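Local coordinates for phosphatidylinositol-specific phospholipase C1 (Streptomyces antibioticus, PDB 3H4X), which belongs to the phosphatidylinositol-specific phospholipase C family and folds as a single-chain alpha/beta barrel of the TIM type, at residues 112-117 with 122-127. Numbering follows the deposited sequence.
Sequences RAWHDA and RPILLK. With EOH (ethanol), chain F; EOH (ethanol), chain T.
The indole of W114 is the one side chain through which segment 112-117 meets segment 122-127, and it touches a charged group and an aliphatic one at the same end of its six-membered ring. NH1 of R122 lies 3.9 Å from CZ2 of W114. The ring and guanidinium planes stand nearly perpendicular, 83° apart, and the approach is oblique. CD1 of I124 reaches CH2 of W114 at 3.6 Å. The same methyl sits over the centre of the R122 guanidinium, 3.5 Å above its plane, so the three groups pack together. CG of W114 is anti to the backbone N (chi1 179°), which swings the indole off helix 104-117 to meet R122 and I124. From the loop, R122 reaches the ring with a chain extended from CG to NE.

Helix 104-117 leads through a short loop into strand 124-130, one of the parallel strands of a TIM-like barrel, as expected for this family. W114, in the last turns of the helix, packs against the loop residue R122 and against I124 at the start of the strand. Polar ends are bonded elsewhere: NH2 of R122 to the backbone O of L52 and A56, and NE1 of W114 to OD1 of D53. L52 also touches both W114 and I124. Further along the strand, NZ of K127 forms a salt bridge with D260 and a 2.8 Å hydrogen bond to O of the ethanol of chain T.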
loop_
_atom_site.group_PDB
_atom_site.type_symbol
_atom_site.label_atom_id
_atom_site.label_comp_id
_atom_site.label_asym_id
_atom_site.label_seq_id
_atom_site.Cartn_x
_atom_site.Cartn_y
_atom_site.Cartn_z
ATOM N N ARG A 112 -13.295 -7.907 -3.505
ATOM C CA ARG A 112 -14.037 -8.960 -2.815
ATOM C C ARG A 112 -14.478 -10.055 -3.785
ATOM O O ARG A 112 -14.333 -11.246 -3.499
ATOM C CB ARG A 112 -15.251 -8.372 -2.091
ATOM C CG ARG A 112 -16.141 -9.401 -1.407
ATOM C CD ARG A 112 -15.360 -10.227 -0.405
ATOM N NE ARG A 112 -16.201 -11.198 0.296
ATOM C CZ ARG A 112 -16.869 -10.944 1.417
ATOM N NH1 ARG A 112 -16.809 -9.741 1.971
ATOM N NH2 ARG A 112 -17.606 -11.893 1.985
ATOM N N ALA A 113 -15.008 -9.647 -4.935
ATOM C CA ALA A 113 -15.462 -10.596 -5.943
ATOM C C ALA A 113 -14.305 -11.474 -6.407
ATOM O O ALA A 113 -14.422 -12.699 -6.493
ATOM C CB ALA A 113 -16.069 -9.854 -7.118
ATOM N N TRP A 114 -13.176 -10.836 -6.690
ATOM C CA TRP A 114 -11.993 -11.540 -7.151
ATOM C C TRP A 114 -11.461 -12.468 -6.058
ATOM O O TRP A 114 -11.095 -13.615 -6.320
ATOM C CB TRP A 114 -10.932 -10.524 -7.580
ATOM C CG TRP A 114 -9.661 -11.133 -8.039
ATOM C CD1 TRP A 114 -9.344 -11.515 -9.311
ATOM C CD2 TRP A 114 -8.521 -11.431 -7.233
ATOM N NE1 TRP A 114 -8.076 -12.039 -9.342
ATOM C CE2 TRP A 114 -7.548 -11.997 -8.079
ATOM C CE3 TRP A 114 -8.225 -11.273 -5.876
ATOM C CZ2 TRP A 114 -6.301 -12.408 -7.611
ATOM C CZ3 TRP A 114 -6.988 -11.679 -5.415
ATOM C CH2 TRP A 114 -6.042 -12.237 -6.279
ATOM N N HIS A 115 -11.429 -11.965 -4.829
ATOM C CA HIS A 115 -10.989 -12.742 -3.676
ATOM C C HIS A 115 -11.790 -14.032 -3.525
ATOM O O HIS A 115 -11.221 -15.113 -3.353
ATOM C CB HIS A 115 -11.100 -11.887 -2.410
ATOM C CG HIS A 115 -11.035 -12.666 -1.134
ATOM N ND1 HIS A 115 -9.844 -13.026 -0.540
ATOM C CD2 HIS A 115 -12.015 -13.134 -0.327
ATOM C CE1 HIS A 115 -10.096 -13.696 0.572
ATOM N NE2 HIS A 115 -11.406 -13.773 0.724
ATOM N N ASP A 116 -13.111 -13.916 -3.574
ATOM C CA ASP A 116 -13.966 -15.088 -3.418
ATOM C C ASP A 116 -13.731 -16.116 -4.528
ATOM O O ASP A 116 -13.912 -17.317 -4.318
ATOM C CB ASP A 116 -15.438 -14.678 -3.352
ATOM C CG ASP A 116 -15.789 -13.955 -2.061
ATOM O OD1 ASP A 116 -15.046 -14.100 -1.065
ATOM O OD2 ASP A 116 -16.813 -13.244 -2.042
ATOM N N ALA A 117 -13.309 -15.647 -5.697
ATOM C CA ALA A 117 -13.061 -16.526 -6.842
ATOM C C ALA A 117 -11.661 -17.144 -6.836
ATOM O O ALA A 117 -11.380 -18.066 -7.604
ATOM C CB ALA A 117 -13.292 -15.770 -8.141
ATOM N N ARG A 122 -2.289 -15.123 -3.540
ATOM C CA ARG A 122 -1.136 -14.445 -2.963
ATOM C C ARG A 122 -1.592 -13.244 -2.138
ATOM O O ARG A 122 -2.582 -12.594 -2.472
ATOM C CB ARG A 122 -0.215 -13.960 -4.077
ATOM C CG ARG A 122 -0.787 -12.771 -4.843
ATOM C CD ARG A 122 -0.084 -12.555 -6.167
ATOM N NE ARG A 122 -0.476 -11.292 -6.781
ATOM C CZ ARG A 122 -1.575 -11.105 -7.507
ATOM N NH1 ARG A 122 -2.423 -12.102 -7.729
ATOM N NH2 ARG A 122 -1.829 -9.908 -8.017
ATOM N N PRO A 123 -0.867 -12.926 -1.060
ATOM C CA PRO A 123 -1.220 -11.706 -0.335
ATOM C C PRO A 123 -0.975 -10.489 -1.222
ATOM O O PRO A 123 0.025 -10.434 -1.942
ATOM C CB PRO A 123 -0.260 -11.712 0.856
ATOM C CG PRO A 123 0.898 -12.546 0.403
ATOM C CD PRO A 123 0.317 -13.597 -0.496
ATOM N N ILE A 124 -1.883 -9.522 -1.170
ATOM C CA ILE A 124 -1.775 -8.334 -2.004
ATOM C C ILE A 124 -1.849 -7.095 -1.130
ATOM O O ILE A 124 -2.748 -6.959 -0.299
ATOM C CB ILE A 124 -2.874 -8.296 -3.087
ATOM C CG1 ILE A 124 -2.667 -9.447 -4.078
ATOM C CG2 ILE A 124 -2.880 -6.950 -3.800
ATOM C CD1 ILE A 124 -3.806 -9.641 -5.051
ATOM N N LEU A 125 -0.884 -6.201 -1.315
ATOM C CA LEU A 125 -0.868 -4.924 -0.623
ATOM C C LEU A 125 -1.485 -3.869 -1.522
ATOM O O LEU A 125 -1.021 -3.652 -2.648
ATOM C CB LEU A 125 0.567 -4.533 -0.264
ATOM C CG LEU A 125 0.756 -3.171 0.413
ATOM C CD1 LEU A 125 -0.032 -3.080 1.716
ATOM C CD2 LEU A 125 2.233 -2.877 0.658
ATOM N N LEU A 126 -2.548 -3.240 -1.033
ATOM C CA LEU A 126 -3.130 -2.085 -1.701
ATOM C C LEU A 126 -2.513 -0.844 -1.100
ATOM O O LEU A 126 -2.752 -0.521 0.072
ATOM C CB LEU A 126 -4.640 -2.026 -1.493
ATOM C CG LEU A 126 -5.467 -3.099 -2.187
ATOM C CD1 LEU A 126 -4.989 -3.306 -3.612
ATOM C CD2 LEU A 126 -5.376 -4.387 -1.395
ATOM N N LYS A 127 -1.700 -0.161 -1.891
ATOM C CA LYS A 127 -1.102 1.074 -1.450
ATOM C C LYS A 127 -2.031 2.202 -1.833
ATOM O O LYS A 127 -2.346 2.387 -3.008
ATOM C CB LYS A 127 0.258 1.269 -2.101
ATOM C CG LYS A 127 0.856 2.635 -1.853
ATOM C CD LYS A 127 2.226 2.749 -2.473
ATOM C CE LYS A 127 2.679 4.191 -2.521
ATOM N NZ LYS A 127 4.081 4.305 -3.005
HETATM C C1 EOH F . -17.962 -8.428 4.554
HETATM C C2 EOH F . -18.132 -7.680 5.873
HETATM O O EOH F . -17.651 -9.790 4.752
HETATM C C1 EOH T . 4.815 7.356 -3.547
HETATM C C2 EOH T . 5.141 8.787 -3.967
HETATM O O EOH T . 4.229 6.596 -4.584
#